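Local coordinates for thioesterase domain-containing protein (Pseudomonas aeruginosa, PDB 1ZKI) that belongs to the hotdog-fold thioesterases and probably hydrolyses acyl-CoA thioesters, at residues Glu33-Met38 and Glu93-Ala98; Arg87-Gly92 and Lys119-Gly124; Pro7-Met12 and Gly21-Ser26. All coordinates share one frame; numbering follows the deposited sequence. Where two conformers were deposited one is given.

Contact 1 (Glu33-Met38 and Glu93-Ala98)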
ATOM      1  N   GLU A  33      -8.431 -13.906  -3.127  1.00 11.62           N
ATOM      2  CA  GLU A  33      -7.795 -13.882  -4.435  1.00 12.53           C
ATOM      3  C   GLU A  33      -8.877 -13.934  -5.499  1.00 11.85           C
ATOM      4  O   GLU A  33      -9.817 -14.727  -5.399  1.00 10.79           O
ATOM      5  CB  GLU A  33      -6.815 -15.051  -4.630  1.00 11.94           C
ATOM      6  CG  GLU A  33      -6.144 -15.026  -6.025  1.00 13.90           C
ATOM      7  CD  GLU A  33      -5.018 -16.039  -6.201  1.00 16.51           C
ATOM      8  OE1 GLU A  33      -4.566 -16.637  -5.196  1.00 19.33           O
ATOM      9  OE2 GLU A  33      -4.584 -16.237  -7.363  1.00 18.56           O
ATOM     10  N   VAL A  34      -8.716 -13.091  -6.514  1.00 11.46           N
ATOM     11  CA  VAL A  34      -9.639 -13.018  -7.651  1.00 11.26           C
ATOM     12  C   VAL A  34      -8.819 -13.016  -8.947  1.00 11.50           C
ATOM     13  O   VAL A  34      -7.739 -12.412  -8.984  1.00 11.52           O
ATOM     14  CB  VAL A  34     -10.521 -11.727  -7.533  1.00 11.38           C
ATOM     15  CG1 VAL A  34     -11.411 -11.542  -8.737  1.00 13.07           C
ATOM     16  CG2 VAL A  34     -11.353 -11.749  -6.237  1.00 10.71           C
ATOM     17  N   ARG A  35      -9.309 -13.686  -9.994  1.00 11.48           N
ATOM     18  CA  ARG A  35      -8.606 -13.702 -11.286  1.00 11.62           C
ATOM     19  C   ARG A  35      -9.389 -12.896 -12.306  1.00 12.35           C
ATOM     20  O   ARG A  35     -10.614 -12.749 -12.181  1.00 11.81           O
ATOM     21  CB  ARG A  35      -8.376 -15.140 -11.790  1.00 12.38           C
ATOM     22  CG  ARG A  35      -9.626 -15.892 -12.130  1.00 11.70           C
ATOM     23  CD  ARG A  35      -9.336 -17.339 -12.600  1.00 12.60           C
ATOM     24  NE  ARG A  35      -8.783 -17.413 -13.962  1.00 12.81           N
ATOM     25  CZ  ARG A  35      -9.503 -17.442 -15.083  1.00 13.07           C
ATOM     26  NH1 ARG A  35      -8.893 -17.516 -16.268  1.00 12.30           N
ATOM     27  NH2 ARG A  35     -10.841 -17.383 -15.042  1.00 14.84           N
ATOM     28  N   LEU A  36      -8.678 -12.388 -13.310  1.00 11.77           N
ATOM     29  CA  LEU A  36      -9.269 -11.605 -14.394  1.00 12.40           C
ATOM     30  C   LEU A  36      -8.546 -11.950 -15.688  1.00 12.62           C
ATOM     31  O   LEU A  36      -7.404 -11.528 -15.880  1.00 12.19           O
ATOM     32  CB  LEU A  36      -9.188 -10.094 -14.123  1.00 12.59           C
ATOM     33  CG  LEU A  36      -9.688  -9.162 -15.254  1.00 12.50           C
ATOM     34  CD1 LEU A  36     -11.113  -9.542 -15.705  1.00 13.04           C
ATOM     35  CD2 LEU A  36      -9.616  -7.669 -14.810  1.00 13.15           C
ATOM     36  N   PRO A  37      -9.203 -12.727 -16.568  1.00 12.95           N
ATOM     37  CA  PRO A  37      -8.619 -13.004 -17.881  1.00 13.44           C
ATOM     38  C   PRO A  37      -8.776 -11.808 -18.813  1.00 14.08           C
ATOM     39  O   PRO A  37      -9.818 -11.117 -18.777  1.00 13.82           O
ATOM     40  CB  PRO A  37      -9.442 -14.197 -18.392  1.00 13.89           C
ATOM     41  CG  PRO A  37     -10.765 -14.082 -17.699  1.00 13.91           C
ATOM     42  CD  PRO A  37     -10.486 -13.427 -16.352  1.00 12.73           C
HETATM   43  N   MSE A  38      -7.752 -11.545 -19.633  1.00 15.45           N
HETATM   44  CA  MSE A  38      -7.859 -10.502 -20.665  1.00 15.99           C
HETATM   45  C   MSE A  38      -9.014 -10.832 -21.614  1.00 15.21           C
HETATM   46  O   MSE A  38      -9.314 -12.006 -21.889  1.00 14.46           O
HETATM   47  CB  MSE A  38      -6.553 -10.374 -21.480  1.00 18.67           C
HETATM   48  CG  MSE A  38      -6.567  -9.227 -22.518  1.00 20.77           C
HETATM   49 SE   MSE A  38      -6.675  -7.533 -21.598  1.00 35.16          SE
HETATM   50  CE  MSE A  38      -6.501  -6.323 -23.061  1.00 27.29           C
ATOM     51  N   GLU A  93      -3.956 -13.777 -18.093  1.00 14.01           N
ATOM     52  CA  GLU A  93      -4.777 -13.341 -16.975  1.00 12.75           C
ATOM     53  C   GLU A  93      -3.943 -12.737 -15.859  1.00 12.67           C
ATOM     54  O   GLU A  93      -2.734 -12.980 -15.758  1.00 11.84           O
ATOM     55  CB  GLU A  93      -5.615 -14.497 -16.421  1.00 13.47           C
ATOM     56  CG  GLU A  93      -4.810 -15.534 -15.653  1.00 13.38           C
ATOM     57  CD  GLU A  93      -5.665 -16.725 -15.239  1.00 12.86           C
ATOM     58  OE1 GLU A  93      -6.007 -17.529 -16.143  1.00 12.06           O
ATOM     59  OE2 GLU A  93      -5.970 -16.852 -14.020  1.00 14.10           O
ATOM     60  N   VAL A  94      -4.618 -11.981 -15.005  1.00 12.37           N
ATOM     61  CA  VAL A  94      -3.977 -11.456 -13.805  1.00 11.67           C
ATOM     62  C   VAL A  94      -4.668 -11.994 -12.560  1.00 12.17           C
ATOM     63  O   VAL A  94      -5.850 -12.379 -12.604  1.00 12.23           O
ATOM     64  CB  VAL A  94      -3.934  -9.899 -13.785  1.00 12.09           C
ATOM     65  CG1 VAL A  94      -3.060  -9.360 -14.938  1.00 12.11           C
ATOM     66  CG2 VAL A  94      -5.355  -9.303 -13.848  1.00 12.08           C
ATOM     67  N   ARG A  95      -3.920 -12.018 -11.458  1.00 11.89           N
ATOM     68  CA  ARG A  95      -4.443 -12.418 -10.160  1.00 11.79           C
ATOM     69  C   ARG A  95      -4.281 -11.256  -9.217  1.00 12.09           C
ATOM     70  O   ARG A  95      -3.236 -10.627  -9.197  1.00 11.29           O
ATOM     71  CB  ARG A  95      -3.668 -13.633  -9.619  1.00 12.02           C
ATOM     72  CG  ARG A  95      -3.743 -14.875 -10.500  1.00 14.80           C
ATOM     73  CD  ARG A  95      -5.142 -15.425 -10.466  1.00 14.56           C
ATOM     74  NE  ARG A  95      -5.356 -16.608 -11.297  1.00 13.90           N
ATOM     75  CZ  ARG A  95      -5.538 -17.830 -10.820  1.00 13.80           C
ATOM     76  NH1 ARG A  95      -5.481 -18.056  -9.504  1.00 14.40           N
ATOM     77  NH2 ARG A  95      -5.786 -18.826 -11.662  1.00 13.94           N
ATOM     78  N   CYS A  96      -5.332 -10.975  -8.459  1.00 11.03           N
ATOM     79  CA  CYS A  96      -5.261  -9.997  -7.381  1.00 11.07           C
ATOM     80  C   CYS A  96      -5.384 -10.723  -6.054  1.00 11.33           C
ATOM     81  O   CYS A  96      -6.287 -11.554  -5.870  1.00 10.79           O
ATOM     82  CB  CYS A  96      -6.363  -8.967  -7.528  1.00 11.23           C
ATOM     83  SG  CYS A  96      -6.327  -7.721  -6.189  1.00 13.66           S
ATOM     84  N   VAL A  97      -4.459 -10.432  -5.141  1.00 11.56           N
ATOM     85  CA  VAL A  97      -4.566 -10.908  -3.762  1.00 11.50           C
ATOM     86  C   VAL A  97      -4.686  -9.687  -2.852  1.00 11.99           C
ATOM     87  O   VAL A  97      -3.851  -8.770  -2.926  1.00 12.05           O
ATOM     88  CB  VAL A  97      -3.346 -11.764  -3.354  1.00 11.61           C
ATOM     89  CG1 VAL A  97      -3.458 -12.186  -1.882  1.00 13.16           C
ATOM     90  CG2 VAL A  97      -3.238 -12.984  -4.277  1.00 12.21           C
ATOM     91  N   ALA A  98      -5.728  -9.672  -2.020  1.00 11.58           N
ATOM     92  CA  ALA A  98      -5.955  -8.580  -1.090  1.00 12.26           C
ATOM     93  C   ALA A  98      -5.889  -9.129   0.332  1.00 12.89           C
ATOM     94  O   ALA A  98      -6.271 -10.279   0.583  1.00 13.05           O
ATOM     95  CB  ALA A  98      -7.307  -7.916  -1.342  1.00 11.93           C
TER
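E33, R35, E93 and R95 form a salt-bridge network across two neighbouring antiparallel strands of the hotdog sheet, a worked example of a mainly charged face backed by an apolar one.

The strands are joined by a regular ladder of backbone bonds. V34 pairs with C96 and L36 with V94 as hydrogen-bonded pairs, while E33–V97, R35–R95 and P37–E93 are non-hydrogen-bonded. The bond from C96 N to V34 O (2.9 Å) is nearly straight, at 176°.

On the buried face, V34, L36, V94 and C96 point together; L36 CB meets V94 CG2 at 3.9 Å, and L57 of helix 51-70 packs on V34 and V94.

The other face, which also carries V97 and P37, holds the charges. R35 approaches E93 side-on, NE to OE2 and NH1 to OE1, each 2.9 Å, both from above the carboxylate plane. The bend at chi2 (-69°) puts R95 CD 3.5 Å from R35 CB; R95 NH1 donates to E33 OE2 at 2.9 Å. R35 NH2 continues the chain of charges to D23.

Three donors share E93 OE2: R35 NE, R95 NH2 and R95 NE. R95 NE lies 2.8 Å from E93 OE2, nearly along its C–O axis.

Contact 2 (Arg87-Gly92 and Lys119-Gly124)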
ATOM      1  N   ARG A  87       3.073  -1.962 -14.506  1.00 14.56           N
ATOM      2  CA  ARG A  87       3.282  -2.241 -15.932  1.00 15.79           C
ATOM      3  C   ARG A  87       2.033  -2.756 -16.615  1.00 15.28           C
ATOM      4  O   ARG A  87       1.102  -3.191 -15.938  1.00 15.64           O
ATOM      5  CB  ARG A  87       4.404  -3.241 -16.120  1.00 16.28           C
ATOM      6  CG  ARG A  87       4.161  -4.599 -15.458  1.00 16.70           C
ATOM      7  CD  ARG A  87       5.375  -5.476 -15.742  1.00 17.87           C
ATOM      8  NE  ARG A  87       5.407  -5.865 -17.151  1.00 18.79           N
ATOM      9  CZ  ARG A  87       6.193  -6.803 -17.676  1.00 16.73           C
ATOM     10  NH1 ARG A  87       7.035  -7.495 -16.914  1.00 15.40           N
ATOM     11  NH2 ARG A  87       6.092  -7.077 -18.971  1.00 14.87           N
ATOM     12  N   ALA A  88       2.048  -2.706 -17.948  1.00 14.67           N
ATOM     13  CA  ALA A  88       0.876  -3.017 -18.760  1.00 14.55           C
ATOM     14  C   ALA A  88       0.712  -4.517 -18.939  1.00 14.76           C
ATOM     15  O   ALA A  88       1.703  -5.263 -19.010  1.00 14.71           O
ATOM     16  CB  ALA A  88       0.992  -2.353 -20.135  1.00 14.53           C
ATOM     17  N   VAL A  89      -0.541  -4.941 -19.056  1.00 14.96           N
ATOM     18  CA  VAL A  89      -0.891  -6.331 -19.336  1.00 16.05           C
ATOM     19  C   VAL A  89      -1.533  -6.416 -20.732  1.00 16.35           C
ATOM     20  O   VAL A  89      -2.509  -5.738 -21.000  1.00 16.10           O
ATOM     21  CB  VAL A  89      -1.896  -6.878 -18.278  1.00 16.46           C
ATOM     22  CG1 VAL A  89      -2.339  -8.315 -18.622  1.00 17.60           C
ATOM     23  CG2 VAL A  89      -1.293  -6.824 -16.894  1.00 19.00           C
ATOM     24  N   ALA A  90      -0.969  -7.237 -21.617  1.00 17.38           N
ATOM     25  CA  ALA A  90      -1.461  -7.320 -23.003  1.00 18.67           C
ATOM     26  C   ALA A  90      -2.263  -8.592 -23.281  1.00 19.11           C
ATOM     27  O   ALA A  90      -3.041  -8.650 -24.244  1.00 19.26           O
ATOM     28  CB  ALA A  90      -0.302  -7.188 -24.002  1.00 19.29           C
ATOM     29  N   ASP A  91      -2.075  -9.614 -22.450  1.00 18.64           N
ATOM     30  CA  ASP A  91      -2.783 -10.876 -22.658  1.00 19.25           C
ATOM     31  C   ASP A  91      -2.727 -11.769 -21.432  1.00 17.90           C
ATOM     32  O   ASP A  91      -2.074 -11.428 -20.436  1.00 18.23           O
ATOM     33  CB  ASP A  91      -2.224 -11.612 -23.879  1.00 20.71           C
ATOM     34  CG  ASP A  91      -0.749 -11.861 -23.781  1.00 24.79           C
ATOM     35  OD1 ASP A  91      -0.244 -12.225 -22.692  1.00 30.15           O
ATOM     36  OD2 ASP A  91      -0.079 -11.697 -24.818  1.00 32.57           O
ATOM     37  N   GLY A  92      -3.392 -12.917 -21.522  1.00 16.84           N
ATOM     38  CA  GLY A  92      -3.386 -13.903 -20.448  1.00 16.24           C
ATOM     39  C   GLY A  92      -4.296 -13.440 -19.327  1.00 16.25           C
ATOM     40  O   GLY A  92      -5.303 -12.773 -19.577  1.00 17.61           O
ATOM     41  N   LYS A 119       5.428 -11.012 -12.460  1.00 15.84           N
ATOM     42  CA  LYS A 119       5.301  -9.627 -12.893  1.00 15.72           C
ATOM     43  C   LYS A 119       4.342  -8.882 -11.970  1.00 14.63           C
ATOM     44  O   LYS A 119       3.159  -9.228 -11.890  1.00 14.07           O
ATOM     45  CB  LYS A 119       4.824  -9.542 -14.344  1.00 15.46           C
ATOM     46  CG  LYS A 119       5.582 -10.454 -15.326  1.00 19.30           C
ATOM     47  CD  LYS A 119       4.869 -10.419 -16.660  1.00 25.42           C
ATOM     48  CE  LYS A 119       5.159 -11.661 -17.472  1.00 29.84           C
ATOM     49  NZ  LYS A 119       4.050 -11.891 -18.440  1.00 32.27           N
ATOM     50  N   LEU A 120       4.843  -7.854 -11.279  1.00 13.75           N
ATOM     51  CA  LEU A 120       3.964  -6.978 -10.500  1.00 13.06           C
ATOM     52  C   LEU A 120       3.302  -5.980 -11.432  1.00 12.51           C
ATOM     53  O   LEU A 120       3.985  -5.194 -12.108  1.00 13.75           O
ATOM     54  CB  LEU A 120       4.735  -6.253  -9.389  1.00 13.30           C
ATOM     55  CG  LEU A 120       3.914  -5.328  -8.490  1.00 14.34           C
ATOM     56  CD1 LEU A 120       2.805  -6.056  -7.752  1.00 15.56           C
ATOM     57  CD2 LEU A 120       4.836  -4.599  -7.480  1.00 14.65           C
ATOM     58  N   VAL A 121       1.977  -6.027 -11.475  1.00 11.26           N
ATOM     59  CA  VAL A 121       1.205  -5.181 -12.389  1.00 11.47           C
ATOM     60  C   VAL A 121       0.674  -3.923 -11.695  1.00 11.75           C
ATOM     61  O   VAL A 121       0.732  -2.813 -12.263  1.00 11.85           O
ATOM     62  CB  VAL A 121       0.033  -5.986 -13.020  1.00 11.98           C
ATOM     63  CG1 VAL A 121      -0.946  -5.067 -13.776  1.00 12.93           C
ATOM     64  CG2 VAL A 121       0.605  -7.075 -13.964  1.00 12.36           C
ATOM     65  N   ALA A 122       0.126  -4.090 -10.493  1.00 11.61           N
ATOM     66  CA  ALA A 122      -0.435  -2.925  -9.763  1.00 11.30           C
ATOM     67  C   ALA A 122      -0.413  -3.200  -8.268  1.00 11.85           C
ATOM     68  O   ALA A 122      -0.314  -4.348  -7.843  1.00 11.59           O
ATOM     69  CB  ALA A 122      -1.867  -2.628 -10.233  1.00 11.40           C
ATOM     70  N   LYS A 123      -0.469  -2.137  -7.478  1.00 11.24           N
ATOM     71  CA  LYS A 123      -0.449  -2.270  -6.024  1.00 12.03           C
ATOM     72  C   LYS A 123      -1.368  -1.185  -5.497  1.00 11.55           C
ATOM     73  O   LYS A 123      -1.404  -0.075  -6.046  1.00 11.20           O
ATOM     74  CB  LYS A 123       0.961  -2.044  -5.472  1.00 12.88           C
ATOM     75  CG  LYS A 123       1.067  -2.214  -3.942  1.00 15.72           C
ATOM     76  CD  LYS A 123       1.189  -3.704  -3.587  1.00 20.70           C
ATOM     77  CE  LYS A 123       0.558  -4.058  -2.237  1.00 25.04           C
ATOM     78  NZ  LYS A 123       1.377  -3.686  -1.087  1.00 27.06           N
ATOM     79  N   GLY A 124      -2.139  -1.502  -4.461  1.00 10.68           N
ATOM     80  CA  GLY A 124      -3.006  -0.466  -3.864  1.00 10.82           C
ATOM     81  C   GLY A 124      -3.319  -0.665  -2.404  1.00 10.62           C
ATOM     82  O   GLY A 124      -2.979  -1.702  -1.822  1.00 10.78           O
TER
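V89 and V121 meet by their methyl groups where the loop 87-92, leading from strand 76-85 to strand 93-103, lies against the start of strand 119-130. The contact illustrates how a loop can be held to a sheet by a small valine contact and by the stems of two charged side chains, with one weak backbone bond.

The apolar part is compact. CG2 of V89 lies 3.5 Å from CG2 of V121 and 3.6 Å from V121 CG1, the two side chains crossing at about a right angle. V121 CG1 also touches the carbonyl oxygen of R87 at 3.5 Å. V94 packs on the same V89, linking this cluster to the buried face of the neighbouring strands.

Backbone polar contact is slight: R87 N reaches V121 O at 3.4 Å, a weak hydrogen bond. V121 and A122 both face V114, the mark of a classic beta bulge.

The two long side chains cross at a slant. R87 CG sits between its own backbone N and carbonyl carbon (chi1 60°) and comes 3.4 Å from L120 O. Further out, K119 CD lies over one face of the R87 guanidinium, offset toward its rim and 3.6 Å from NH1. The methylene, not the ammonium, does the touching; K119 NZ is hydrogen-bonded to Q116 OE1, while Q116 NE2 bonds to D91 O. Farther along the strand, K123 makes salt bridges to E111 of its own chain and to E111 of the second subunit.

R87 NH2 and K119 NZ stay 5.3 Å apart, which implies that a methylene of K119 can pack on the guanidinium face while the ammonium is held aside by Q116. The nearby positive charges would still repel, and D91 OD1, 6.1 Å from K119 NZ, may offset part of this.

Contact 3 (Pro7-Met12 and Gly21-Ser26)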
ATOM      1  N   PRO A   7     -18.172 -19.408   0.451  1.00 50.86           N
ATOM      2  CA  PRO A   7     -19.613 -19.462   0.185  1.00 48.95           C
ATOM      3  C   PRO A   7     -19.885 -19.666  -1.311  1.00 47.01           C
ATOM      4  O   PRO A   7     -18.947 -19.713  -2.109  1.00 46.82           O
ATOM      5  CB  PRO A   7     -20.116 -18.090   0.658  1.00 49.00           C
ATOM      6  CG  PRO A   7     -18.908 -17.214   0.687  1.00 49.91           C
ATOM      7  CD  PRO A   7     -17.768 -18.117   1.040  1.00 50.60           C
ATOM      8  N   ALA A   8     -21.151 -19.801  -1.688  1.00 44.87           N
ATOM      9  CA  ALA A   8     -21.508 -19.998  -3.093  1.00 42.78           C
ATOM     10  C   ALA A   8     -21.022 -18.815  -3.926  1.00 41.26           C
ATOM     11  O   ALA A   8     -20.957 -17.694  -3.422  1.00 40.53           O
ATOM     12  CB  ALA A   8     -23.007 -20.171  -3.235  1.00 42.95           C
ATOM     13  N   ARG A   9     -20.677 -19.067  -5.191  1.00 39.59           N
ATOM     14  CA  ARG A   9     -20.193 -18.008  -6.085  1.00 37.97           C
ATOM     15  C   ARG A   9     -21.158 -16.821  -6.129  1.00 36.88           C
ATOM     16  O   ARG A   9     -20.723 -15.662  -6.086  1.00 36.35           O
ATOM     17  CB  ARG A   9     -19.918 -18.536  -7.503  1.00 38.16           C
ATOM     18  CG  ARG A   9     -19.109 -17.569  -8.376  1.00 37.93           C
ATOM     19  CD  ARG A   9     -18.745 -18.178  -9.731  1.00 38.17           C
ATOM     20  NE  ARG A   9     -17.881 -17.292 -10.515  1.00 38.27           N
ATOM     21  CZ  ARG A   9     -18.322 -16.376 -11.377  1.00 39.31           C
ATOM     22  NH1 ARG A   9     -17.462 -15.611 -12.040  1.00 39.05           N
ATOM     23  NH2 ARG A   9     -19.626 -16.220 -11.584  1.00 38.06           N
ATOM     24  N   GLU A  10     -22.457 -17.112  -6.204  0.50 36.12           N
ATOM     25  CA  GLU A  10     -23.487 -16.071  -6.286  0.50 35.64           C
ATOM     26  C   GLU A  10     -23.422 -15.075  -5.125  0.50 35.09           C
ATOM     27  O   GLU A  10     -23.891 -13.946  -5.243  0.50 35.10           O
ATOM     28  CB  GLU A  10     -24.884 -16.698  -6.389  0.50 35.64           C
ATOM     29  CG  GLU A  10     -26.029 -15.701  -6.599  0.50 36.12           C
ATOM     30  CD  GLU A  10     -25.791 -14.752  -7.770  0.50 36.88           C
ATOM     31  OE1 GLU A  10     -25.657 -13.534  -7.524  0.50 36.57           O
ATOM     32  OE2 GLU A  10     -25.730 -15.221  -8.930  0.50 37.11           O
ATOM     33  N   GLN A  11     -22.826 -15.498  -4.015  1.00 34.55           N
ATOM     34  CA  GLN A  11     -22.712 -14.666  -2.814  1.00 33.68           C
ATOM     35  C   GLN A  11     -21.511 -13.706  -2.901  1.00 32.15           C
ATOM     36  O   GLN A  11     -21.370 -12.780  -2.091  1.00 32.20           O
ATOM     37  CB  GLN A  11     -22.585 -15.591  -1.591  1.00 34.30           C
ATOM     38  CG  GLN A  11     -22.355 -14.910  -0.250  1.00 37.16           C
ATOM     39  CD  GLN A  11     -23.605 -14.845   0.615  1.00 40.01           C
ATOM     40  OE1 GLN A  11     -23.539 -15.056   1.831  1.00 41.01           O
ATOM     41  NE2 GLN A  11     -24.750 -14.556  -0.005  1.00 41.20           N
HETATM   42  N   MSE A  12     -20.647 -13.928  -3.885  1.00 29.57           N
HETATM   43  CA  MSE A  12     -19.388 -13.195  -3.969  1.00 28.46           C
HETATM   44  C   MSE A  12     -19.275 -12.303  -5.197  1.00 25.95           C
HETATM   45  O   MSE A  12     -18.214 -11.706  -5.434  1.00 26.10           O
HETATM   46  CB  MSE A  12     -18.227 -14.177  -3.975  1.00 27.89           C
HETATM   47  CG  MSE A  12     -18.166 -15.052  -2.754  1.00 29.33           C
HETATM   48 SE   MSE A  12     -16.585 -16.139  -2.903  1.00 33.07          SE
HETATM   49  CE  MSE A  12     -17.246 -17.530  -4.086  1.00 31.53           C
ATOM     50  N   GLY A  21     -15.642  -9.610 -15.867  1.00 13.29           N
ATOM     51  CA  GLY A  21     -15.139 -10.980 -15.980  1.00 14.04           C
ATOM     52  C   GLY A  21     -14.328 -11.426 -14.774  1.00 13.94           C
ATOM     53  O   GLY A  21     -13.482 -12.333 -14.877  1.00 13.67           O
ATOM     54  N   LEU A  22     -14.600 -10.806 -13.623  1.00 14.03           N
ATOM     55  CA  LEU A  22     -13.884 -11.131 -12.389  1.00 14.90           C
ATOM     56  C   LEU A  22     -14.353 -12.488 -11.894  1.00 15.47           C
ATOM     57  O   LEU A  22     -15.538 -12.779 -11.898  1.00 16.82           O
ATOM     58  CB  LEU A  22     -14.101 -10.060 -11.305  1.00 14.54           C
ATOM     59  CG  LEU A  22     -13.703  -8.652 -11.740  1.00 13.29           C
ATOM     60  CD1 LEU A  22     -14.072  -7.586 -10.703  1.00 15.97           C
ATOM     61  CD2 LEU A  22     -12.214  -8.539 -12.145  1.00 14.58           C
ATOM     62  N   ASP A  23     -13.420 -13.254 -11.363  0.50 15.14           N
ATOM     63  CA  ASP A  23     -13.687 -14.619 -11.032  0.50 14.51           C
ATOM     64  C   ASP A  23     -13.026 -14.923  -9.679  0.50 14.56           C
ATOM     65  O   ASP A  23     -11.805 -15.072  -9.616  0.50 13.90           O
ATOM     66  CB  ASP A  23     -13.113 -15.454 -12.184  0.50 14.74           C
ATOM     67  CG  ASP A  23     -13.322 -16.926 -12.020  0.50 14.52           C
ATOM     68  OD1 ASP A  23     -14.248 -17.339 -11.298  0.50 16.51           O
ATOM     69  OD2 ASP A  23     -12.554 -17.677 -12.662  0.50 15.75           O
ATOM     70  N   PRO A  24     -13.822 -14.997  -8.585  1.00 14.93           N
ATOM     71  CA  PRO A  24     -13.218 -15.315  -7.277  1.00 14.39           C
ATOM     72  C   PRO A  24     -12.475 -16.645  -7.332  1.00 14.12           C
ATOM     73  O   PRO A  24     -12.957 -17.581  -7.980  1.00 14.78           O
ATOM     74  CB  PRO A  24     -14.430 -15.431  -6.339  1.00 15.33           C
ATOM     75  CG  PRO A  24     -15.499 -14.591  -7.015  1.00 15.80           C
ATOM     76  CD  PRO A  24     -15.293 -14.841  -8.481  1.00 15.21           C
ATOM     77  N   VAL A  25     -11.311 -16.706  -6.683  1.00 13.10           N
ATOM     78  CA  VAL A  25     -10.466 -17.909  -6.666  1.00 13.40           C
ATOM     79  C   VAL A  25     -10.438 -18.546  -5.278  1.00 14.11           C
ATOM     80  O   VAL A  25     -10.643 -19.765  -5.140  1.00 14.04           O
ATOM     81  CB  VAL A  25      -9.005 -17.588  -7.116  1.00 13.23           C
ATOM     82  CG1 VAL A  25      -8.100 -18.815  -6.966  1.00 13.88           C
ATOM     83  CG2 VAL A  25      -8.991 -17.129  -8.560  1.00 13.46           C
ATOM     84  N   SER A  26     -10.177 -17.739  -4.249  1.00 14.43           N
ATOM     85  CA  SER A  26     -10.105 -18.260  -2.883  1.00 15.66           C
ATOM     86  C   SER A  26     -10.338 -17.179  -1.837  1.00 16.30           C
ATOM     87  O   SER A  26     -10.263 -15.989  -2.131  1.00 15.12           O
ATOM     88  CB  SER A  26      -8.755 -18.928  -2.625  1.00 16.19           C
ATOM     89  OG  SER A  26      -7.701 -17.990  -2.723  1.00 17.75           O
TER
HETATM   90  O   HOH W   1     -16.753 -13.967 -14.466  1.00 38.65           O
HETATM   91  O   HOH W   2     -15.467 -18.199  -9.152  1.00 47.83           O
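R9 and M12 approach the first residues of strand 23-27, R9 reaching D23 and M12 lying on P24, a small example of a polar and an apolar contact made by one short turn.

R9 can be followed outward. Its CB and CG belong to a chain that runs extended to NE, with CG anti to the backbone N (chi1 -166°), and CD passes 3.3 Å from the oxygen of water 2. NE is the first atom with a polar task: it donates to water 2 at 2.9 Å, and this water in turn donates to P24 O and, in one of the two conformers of D23, to D23 OD1. The direct approach of NE to D23 OD1 is 3.7 Å, a long salt bridge; in this conformer the water links them more closely than the direct contact. P24 CD lies 4.1 Å from the same NE. At the tip NH1 gives a weak bond to water 1, which donates to L22 O, while NH2 forms a salt bridge with E18 of helix 15-20. Both waters lie at the guanidinium edge, in its plane. D23 OD2 has its own salt bridge to R35, so the carboxylate is shared between two arginines.

M12, a selenomethionine, supplies the apolar half. Its CB touches P24 CG at 4.1 Å and its SE lies as close to P24 CB; L64 of helix 51-70 and the loop residue F72 also pack on M12.

Between the two segments helix 15-20 ends in a Schellman motif with G21, at positive phi, as its C-prime residue; the chain then enters the edge strand of the hotdog sheet, where V25 and S26 face E33 in a classic beta bulge.

Overall arrangement
From the N terminus, contact 3 comes first: it closes a short loop around helix 15-20 and sets the leading segment on the outermost strand 23-27. The chain then turns into strand 31-37, which opens contact 1; this is closed only after helix 51-70 and strand 76-85, by strand 93-103. Contact 3 and contact 1 are thus in series, joined through E33 bonding to V25 and S26. Contact 2 opens at 87-92, just before contact 1 closes, and ends on strand 119-130, so the two cross; M38 N meets G92 O where they touch. Contacts 2 and 3 stay apart, about 9 Å between nearest atoms, yet all three reach one antiparallel sheet.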